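Local coordinates for acyl-CoA thioester hydrolase HI0827 (Haemophilus influenzae Rd KW20, PDB 3BJK), which hydrolyses acyl-coenzyme A thioesters with broad specificity, as a hexameric hotdog-fold enzyme, and probably accepts long-chain fatty acyl-CoA, at residues C[61-66]-C[115-120]; C[48-53]-C[92-97]. The protein carries 1 engineered substitution. All coordinates share one frame; numbering follows the deposited sequence.

Interaction 1: C[61-66]-C[115-120]; sequences VAVESM and TDAVFT
Strands 61-66 and 115-120 run antiparallel, with their axes 4.7 Å apart at the closest point. V61 and A62 both face T120, a classic beta bulge. The carbonyl O of T120 takes a bond from V61 N at 2.9 Å, and a weaker one from A62 N. In return T120 N gives a nearly straight bond (172°) to A62 O at 2.8 Å.

The side chain of E64 leaves the strand to one side, and its end folds over V118 and T120. From CB, chi1 of 54° puts CG in the crowded position between the backbone N and the carbonyl carbon. E64 CG lies 3.7 Å from V118 O. E64 CD rests against V118 CG1 at 3.7 Å, crossing that side chain obliquely. At the tip, OE1 accepts from two waters. One, 2.6 Å from E64 OE1, also accepts from E64 N and T120 OG1. The other donates to both OE1 and T120 OG1. OE2 has a long, weak ion pair with K93.

On the buried face, V63 CG2 sits over one face of the F119 ring, offset toward the rim at CE2 and CD2, 4.0 Å from the centroid, in a CH-pi contact. M66 CG packs on A117 CB at 3.7 Å.

The two faces therefore differ in chemistry. One is apolar and turned to helix 35-54, while on the other water joins the E64 carboxylate to the T120 hydroxyl.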
ATOM      1  N   VAL C  61     -13.002   8.766 -19.218  1.00 28.75           N
ATOM      2  CA  VAL C  61     -12.354   9.481 -20.316  1.00 27.12           C
ATOM      3  C   VAL C  61     -11.977  10.951 -19.974  1.00 26.51           C
ATOM      4  O   VAL C  61     -11.046  11.507 -20.578  1.00 24.84           O
ATOM      5  CB  VAL C  61     -13.240   9.463 -21.534  1.00 28.12           C
ATOM      6  CG1 VAL C  61     -13.479   7.960 -21.961  1.00 27.65           C
ATOM      7  CG2 VAL C  61     -14.580  10.234 -21.282  1.00 27.63           C
ATOM      8  N   ALA C  62     -12.720  11.570 -19.059  1.00 26.15           N
ATOM      9  CA  ALA C  62     -12.481  12.974 -18.686  1.00 27.28           C
ATOM     10  C   ALA C  62     -12.919  13.308 -17.294  1.00 27.86           C
ATOM     11  O   ALA C  62     -13.828  12.690 -16.728  1.00 27.32           O
ATOM     12  CB  ALA C  62     -13.212  13.927 -19.665  1.00 27.50           C
ATOM     13  N   VAL C  63     -12.240  14.303 -16.729  1.00 27.79           N
ATOM     14  CA  VAL C  63     -12.712  14.989 -15.540  1.00 29.44           C
ATOM     15  C   VAL C  63     -12.600  16.484 -15.884  1.00 29.33           C
ATOM     16  O   VAL C  63     -11.532  17.066 -15.863  1.00 30.92           O
ATOM     17  CB  VAL C  63     -11.884  14.697 -14.289  1.00 28.42           C
ATOM     18  CG1 VAL C  63     -12.588  15.291 -13.100  1.00 32.36           C
ATOM     19  CG2 VAL C  63     -11.673  13.214 -14.087  1.00 32.19           C
ATOM     20  N   GLU C  64     -13.697  17.095 -16.270  1.00 30.94           N
ATOM     21  CA  GLU C  64     -13.632  18.467 -16.799  1.00 31.15           C
ATOM     22  C   GLU C  64     -13.315  19.484 -15.698  1.00 30.56           C
ATOM     23  O   GLU C  64     -12.735  20.527 -15.972  1.00 28.47           O
ATOM     24  CB  GLU C  64     -14.924  18.827 -17.549  1.00 32.26           C
ATOM     25  CG  GLU C  64     -16.240  18.637 -16.761  1.00 32.28           C
ATOM     26  CD  GLU C  64     -17.431  18.409 -17.700  1.00 33.38           C
ATOM     27  OE1 GLU C  64     -17.665  17.234 -18.222  1.00 33.20           O
ATOM     28  OE2 GLU C  64     -18.070  19.454 -17.939  1.00 34.11           O
ATOM     29  N   SER C  65     -13.676  19.148 -14.460  1.00 30.38           N
ATOM     30  CA  SER C  65     -13.429  20.031 -13.315  1.00 31.55           C
ATOM     31  C   SER C  65     -13.261  19.261 -12.035  1.00 31.27           C
ATOM     32  O   SER C  65     -13.921  18.270 -11.841  1.00 31.93           O
ATOM     33  CB  SER C  65     -14.561  21.061 -13.129  1.00 31.17           C
ATOM     34  OG  SER C  65     -15.782  20.388 -12.835  1.00 33.37           O
ATOM     35  N   MET C  66     -12.378  19.741 -11.153  1.00 32.01           N
ATOM     36  CA  MET C  66     -12.358  19.363  -9.765  1.00 33.13           C
ATOM     37  C   MET C  66     -12.004  20.563  -8.921  1.00 31.76           C
ATOM     38  O   MET C  66     -11.208  21.409  -9.327  1.00 32.24           O
ATOM     39  CB  MET C  66     -11.325  18.324  -9.417  1.00 32.82           C
ATOM     40  CG  MET C  66     -11.279  17.166 -10.224  1.00 34.90           C
ATOM     41  SD  MET C  66     -10.027  16.058  -9.476  1.00 40.23           S
ATOM     42  CE  MET C  66      -9.776  14.958 -10.881  1.00 41.52           C
ATOM     43  N   THR C 115     -14.822  18.509  -1.348  1.00 29.67           N
ATOM     44  CA  THR C 115     -14.311  18.334  -2.725  1.00 29.90           C
ATOM     45  C   THR C 115     -15.475  18.051  -3.687  1.00 31.14           C
ATOM     46  O   THR C 115     -16.546  17.465  -3.293  1.00 29.56           O
ATOM     47  CB  THR C 115     -13.282  17.111  -2.851  1.00 29.85           C
ATOM     48  OG1 THR C 115     -12.458  16.998  -1.685  1.00 30.01           O
ATOM     49  CG2 THR C 115     -12.385  17.269  -4.052  1.00 29.68           C
ATOM     50  N   ASP C 116     -15.325  18.534  -4.932  1.00 31.21           N
ATOM     51  CA  ASP C 116     -16.256  18.154  -5.986  1.00 30.65           C
ATOM     52  C   ASP C 116     -15.525  17.903  -7.297  1.00 31.48           C
ATOM     53  O   ASP C 116     -14.351  18.204  -7.430  1.00 31.87           O
ATOM     54  CB  ASP C 116     -17.406  19.127  -6.148  1.00 31.70           C
ATOM     55  CG  ASP C 116     -16.995  20.524  -6.646  1.00 31.82           C
ATOM     56  OD1 ASP C 116     -16.096  20.720  -7.507  1.00 31.50           O
ATOM     57  OD2 ASP C 116     -17.636  21.451  -6.162  1.00 35.94           O
ATOM     58  N   ALA C 117     -16.235  17.294  -8.233  1.00 30.58           N
ATOM     59  CA  ALA C 117     -15.692  17.046  -9.558  1.00 30.70           C
ATOM     60  C   ALA C 117     -16.835  16.655 -10.512  1.00 31.01           C
ATOM     61  O   ALA C 117     -17.895  16.157 -10.090  1.00 31.84           O
ATOM     62  CB  ALA C 117     -14.661  15.965  -9.481  1.00 30.09           C
ATOM     63  N   VAL C 118     -16.604  16.827 -11.802  1.00 31.15           N
ATOM     64  CA  VAL C 118     -17.521  16.263 -12.806  1.00 29.70           C
ATOM     65  C   VAL C 118     -16.730  15.315 -13.713  1.00 28.90           C
ATOM     66  O   VAL C 118     -15.808  15.769 -14.394  1.00 29.02           O
ATOM     67  CB  VAL C 118     -18.158  17.390 -13.632  1.00 29.80           C
ATOM     68  CG1 VAL C 118     -19.052  16.785 -14.743  1.00 30.54           C
ATOM     69  CG2 VAL C 118     -18.958  18.313 -12.698  1.00 30.43           C
ATOM     70  N   PHE C 119     -17.093  14.025 -13.657  1.00 28.86           N
ATOM     71  CA  PHE C 119     -16.449  12.916 -14.358  1.00 29.80           C
ATOM     72  C   PHE C 119     -17.279  12.565 -15.545  1.00 29.07           C
ATOM     73  O   PHE C 119     -18.498  12.660 -15.495  1.00 30.47           O
ATOM     74  CB  PHE C 119     -16.396  11.650 -13.489  1.00 31.17           C
ATOM     75  CG  PHE C 119     -15.269  11.639 -12.476  1.00 33.95           C
ATOM     76  CD1 PHE C 119     -15.353  12.375 -11.301  1.00 37.45           C
ATOM     77  CD2 PHE C 119     -14.160  10.840 -12.675  1.00 33.98           C
ATOM     78  CE1 PHE C 119     -14.295  12.374 -10.413  1.00 36.34           C
ATOM     79  CE2 PHE C 119     -13.156  10.823 -11.812  1.00 35.13           C
ATOM     80  CZ  PHE C 119     -13.208  11.589 -10.665  1.00 36.80           C
ATOM     81  N   THR C 120     -16.609  12.122 -16.588  1.00 28.80           N
ATOM     82  CA  THR C 120     -17.235  11.467 -17.742  1.00 29.37           C
ATOM     83  C   THR C 120     -16.643  10.050 -17.941  1.00 30.15           C
ATOM     84  O   THR C 120     -15.422   9.853 -18.073  1.00 30.20           O
ATOM     85  CB  THR C 120     -17.046  12.288 -19.060  1.00 28.69           C
ATOM     86  OG1 THR C 120     -17.311  13.677 -18.822  1.00 31.11           O
ATOM     87  CG2 THR C 120     -17.881  11.705 -20.192  1.00 28.02           C
TER
HETATM   88  O   HOH W   1     -16.045  15.460 -17.220  1.00 17.52           O
HETATM   89  O   HOH W   2     -18.515  15.512 -20.365  1.00 26.33           O
HETATM   90  O   HOH W   3     -16.596  20.131 -10.163  1.00 30.17           O

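Interaction 2: C[48-53]-C[92-97]; sequences ILAKEI and IKIKVE. With EDO (1,2-ethanediol), chain S.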
ATOM      1  N   ILE C  48     -18.610   3.381 -10.015  1.00 28.80           N
ATOM      2  CA  ILE C  48     -19.634   2.429  -9.525  1.00 28.73           C
ATOM      3  C   ILE C  48     -21.001   2.813 -10.126  1.00 28.41           C
ATOM      4  O   ILE C  48     -21.699   1.984 -10.657  1.00 28.72           O
ATOM      5  CB  ILE C  48     -19.717   2.374  -7.965  1.00 28.69           C
ATOM      6  CG1 ILE C  48     -18.480   1.669  -7.360  1.00 28.55           C
ATOM      7  CG2 ILE C  48     -20.960   1.616  -7.514  1.00 29.55           C
ATOM      8  CD1 ILE C  48     -18.377   1.713  -5.796  1.00 30.01           C
ATOM      9  N   LEU C  49     -21.358   4.083  -9.991  1.00 28.85           N
ATOM     10  CA  LEU C  49     -22.625   4.604 -10.479  1.00 29.34           C
ATOM     11  C   LEU C  49     -22.709   4.499 -12.040  1.00 28.86           C
ATOM     12  O   LEU C  49     -23.718   4.057 -12.597  1.00 28.29           O
ATOM     13  CB  LEU C  49     -22.816   6.029 -10.022  1.00 30.08           C
ATOM     14  CG  LEU C  49     -24.283   6.546  -9.859  1.00 32.11           C
ATOM     15  CD1 LEU C  49     -24.392   7.967 -10.251  1.00 32.16           C
ATOM     16  CD2 LEU C  49     -25.404   5.708 -10.483  1.00 31.86           C
ATOM     17  N   ALA C  50     -21.618   4.842 -12.716  1.00 28.45           N
ATOM     18  CA  ALA C  50     -21.539   4.603 -14.161  1.00 28.76           C
ATOM     19  C   ALA C  50     -21.717   3.136 -14.517  1.00 28.69           C
ATOM     20  O   ALA C  50     -22.462   2.840 -15.439  1.00 27.50           O
ATOM     21  CB  ALA C  50     -20.254   5.117 -14.744  1.00 28.37           C
ATOM     22  N   LYS C  51     -21.048   2.209 -13.833  1.00 27.80           N
ATOM     23  CA  LYS C  51     -21.227   0.817 -14.185  1.00 28.79           C
ATOM     24  C   LYS C  51     -22.667   0.364 -13.940  1.00 27.73           C
ATOM     25  O   LYS C  51     -23.169  -0.477 -14.651  1.00 26.39           O
ATOM     26  CB  LYS C  51     -20.271  -0.081 -13.385  1.00 29.76           C
ATOM     27  CG  LYS C  51     -18.837   0.161 -13.720  1.00 29.54           C
ATOM     28  CD  LYS C  51     -17.967  -0.500 -12.767  1.00 35.04           C
ATOM     29  CE  LYS C  51     -16.557  -0.002 -12.795  1.00 37.52           C
ATOM     30  NZ  LYS C  51     -15.995  -0.314 -11.467  1.00 38.22           N
ATOM     31  N   GLU C  52     -23.289   0.896 -12.876  1.00 27.55           N
ATOM     32  CA  GLU C  52     -24.663   0.555 -12.555  1.00 27.80           C
ATOM     33  C   GLU C  52     -25.598   0.931 -13.756  1.00 27.88           C
ATOM     34  O   GLU C  52     -26.376   0.125 -14.242  1.00 28.23           O
ATOM     35  CB  GLU C  52     -25.098   1.215 -11.244  1.00 26.90           C
ATOM     36  CG  GLU C  52     -24.642   0.467  -9.982  1.00 28.37           C
ATOM     37  CD  GLU C  52     -24.814   1.288  -8.697  1.00 28.89           C
ATOM     38  OE1 GLU C  52     -24.880   2.552  -8.749  1.00 31.73           O
ATOM     39  OE2 GLU C  52     -24.864   0.653  -7.630  1.00 30.07           O
ATOM     40  N   ILE C  53     -25.436   2.145 -14.239  1.00 28.38           N
ATOM     41  CA  ILE C  53     -26.214   2.718 -15.327  1.00 27.70           C
ATOM     42  C   ILE C  53     -25.895   2.023 -16.657  1.00 28.42           C
ATOM     43  O   ILE C  53     -26.796   1.724 -17.429  1.00 27.54           O
ATOM     44  CB  ILE C  53     -25.941   4.266 -15.412  1.00 27.93           C
ATOM     45  CG1 ILE C  53     -26.526   4.950 -14.168  1.00 27.06           C
ATOM     46  CG2 ILE C  53     -26.471   4.921 -16.749  1.00 28.49           C
ATOM     47  CD1 ILE C  53     -26.192   6.381 -14.104  1.00 29.03           C
ATOM     48  N   ILE C  92     -21.455   8.667 -19.816  1.00 30.53           N
ATOM     49  CA  ILE C  92     -22.190   8.966 -18.622  1.00 30.05           C
ATOM     50  C   ILE C  92     -21.434  10.068 -17.885  1.00 29.70           C
ATOM     51  O   ILE C  92     -20.266   9.899 -17.555  1.00 29.67           O
ATOM     52  CB  ILE C  92     -22.245   7.727 -17.708  1.00 31.29           C
ATOM     53  CG1 ILE C  92     -22.887   6.578 -18.460  1.00 30.79           C
ATOM     54  CG2 ILE C  92     -23.041   7.999 -16.462  1.00 31.76           C
ATOM     55  CD1 ILE C  92     -22.495   5.287 -17.998  1.00 33.15           C
ATOM     56  N   LYS C  93     -22.110  11.168 -17.598  1.00 28.38           N
ATOM     57  CA  LYS C  93     -21.467  12.329 -16.947  1.00 28.42           C
ATOM     58  C   LYS C  93     -22.015  12.357 -15.507  1.00 27.62           C
ATOM     59  O   LYS C  93     -23.232  12.293 -15.314  1.00 27.00           O
ATOM     60  CB  LYS C  93     -21.828  13.571 -17.767  1.00 28.49           C
ATOM     61  CG  LYS C  93     -21.283  14.930 -17.313  1.00 29.38           C
ATOM     62  CD  LYS C  93     -21.697  16.021 -18.302  1.00 28.40           C
ATOM     63  CE  LYS C  93     -21.079  17.353 -17.917  1.00 30.77           C
ATOM     64  NZ  LYS C  93     -21.609  18.509 -18.675  1.00 30.70           N
ATOM     65  N   ILE C  94     -21.132  12.410 -14.507  1.00 28.82           N
ATOM     66  CA  ILE C  94     -21.540  12.272 -13.131  1.00 28.94           C
ATOM     67  C   ILE C  94     -20.852  13.392 -12.346  1.00 30.23           C
ATOM     68  O   ILE C  94     -19.644  13.548 -12.447  1.00 30.07           O
ATOM     69  CB  ILE C  94     -21.198  10.883 -12.515  1.00 30.09           C
ATOM     70  CG1 ILE C  94     -22.050   9.802 -13.160  1.00 30.42           C
ATOM     71  CG2 ILE C  94     -21.421  10.923 -10.980  1.00 30.38           C
ATOM     72  CD1 ILE C  94     -21.660   8.472 -12.931  1.00 30.08           C
ATOM     73  N   LYS C  95     -21.627  14.181 -11.610  1.00 30.71           N
ATOM     74  CA  LYS C  95     -21.039  15.085 -10.591  1.00 31.61           C
ATOM     75  C   LYS C  95     -20.857  14.342  -9.253  1.00 31.97           C
ATOM     76  O   LYS C  95     -21.812  13.732  -8.721  1.00 32.02           O
ATOM     77  CB  LYS C  95     -21.893  16.319 -10.416  1.00 32.63           C
ATOM     78  CG  LYS C  95     -21.214  17.443  -9.547  1.00 35.62           C
ATOM     79  CD  LYS C  95     -22.203  18.521  -9.279  1.00 40.66           C
ATOM     80  CE  LYS C  95     -21.565  19.736  -8.577  1.00 43.24           C
ATOM     81  NZ  LYS C  95     -20.306  19.399  -7.959  1.00 46.44           N
ATOM     82  N   VAL C  96     -19.637  14.377  -8.716  1.00 31.92           N
ATOM     83  CA  VAL C  96     -19.302  13.765  -7.422  1.00 32.39           C
ATOM     84  C   VAL C  96     -18.997  14.862  -6.405  1.00 32.03           C
ATOM     85  O   VAL C  96     -18.282  15.819  -6.735  1.00 32.16           O
ATOM     86  CB  VAL C  96     -18.078  12.825  -7.589  1.00 33.11           C
ATOM     87  CG1 VAL C  96     -17.630  12.209  -6.255  1.00 33.58           C
ATOM     88  CG2 VAL C  96     -18.390  11.744  -8.607  1.00 33.21           C
ATOM     89  N   GLU C  97     -19.640  14.803  -5.233  1.00 32.34           N
ATOM     90  CA  GLU C  97     -19.272  15.613  -4.083  1.00 32.65           C
ATOM     91  C   GLU C  97     -18.746  14.706  -2.973  1.00 32.56           C
ATOM     92  O   GLU C  97     -19.323  13.614  -2.688  1.00 32.14           O
ATOM     93  CB  GLU C  97     -20.440  16.336  -3.513  1.00 32.88           C
ATOM     94  CG  GLU C  97     -21.177  17.265  -4.475  1.00 34.50           C
ATOM     95  CD  GLU C  97     -22.238  18.108  -3.767  1.00 38.85           C
ATOM     96  OE1 GLU C  97     -22.811  17.667  -2.728  1.00 37.56           O
ATOM     97  OE2 GLU C  97     -22.519  19.227  -4.260  1.00 42.23           O
TER
HETATM   98  C1  EDO S 155     -26.018   3.409  -5.158  1.00 37.13           C
HETATM   99  O1  EDO S 155     -26.544   2.465  -6.122  1.00 36.57           O
HETATM  100  C2  EDO S 155     -25.133   4.461  -5.836  1.00 37.70           C
HETATM  101  O2  EDO S 155     -23.939   3.941  -6.422  1.00 35.47           O
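Helix segment 48-53 crosses strand segment 92-97 with their axes 9.2 Å apart at the closest point and their directions 144° apart. A50 and I92 have the nearest CA atoms. The contact is buried and apolar.

I92 and I94 both point toward the helix, and each makes its touch mainly with the tip methyl, CD1. Both have CG1 anti to the carbonyl carbon (chi1 -58° in I92), with CD1 carried outward by an extended chi2. I92 CD1 lies 4.0 Å from A50 CB and 3.5 Å from A50 O. I94 CD1 meets the same alanine from another direction, 4.1 Å from A50 CB and 3.6 Å from A50 N. The small A50 side chain thus lets two methyls come close to the helix backbone. L49 reaches I94 with its CD1, which lies 3.9 Å from I94 CD1, the two side chains crossing obliquely. One turn on, the I53 and I92 side chains slide past each other in opposite directions, and I53 CG2 meets I92 CD1.

E52 lies off this interface. Its carboxylate holds a 1,2-ethanediol, probably from the crystallisation liquor: OE1 accepts from EDO O2 and OE2 from EDO O1, each at 2.9 Å. OE2 also forms salt bridges with K101 and R19 of a third subunit. These positive charges probably keep the buried carboxylate ionised.

F121 packs on A50 and I94, and C84 on I53 and I92, so neighbouring strands join in. A long central helix lying against the inner face of an antiparallel sheet is the hallmark of the hotdog fold.

Both interactions involve the same sheet, with centres about 11 Å apart; interaction 2 adds helix 35-54. Strands 91-101 and 111-123 are neighbours, and probable hydrogen bonds join the contacts directly: F119 O to I94 N at 2.8 Å, and A117 O to V96 N at 2.8 Å. Interaction 1 pairs 111-123 with strand 58-68. Interaction 2 packs helix 35-54 on 91-101. The same helix also reaches interaction 1, where M39 meets M66 and M42 meets F119. Each contact also borders a different subunit. At 61-66 the sheet runs on into a second subunit, whereas helix 48-53 borders a third, whose R19 also holds the ethanediol.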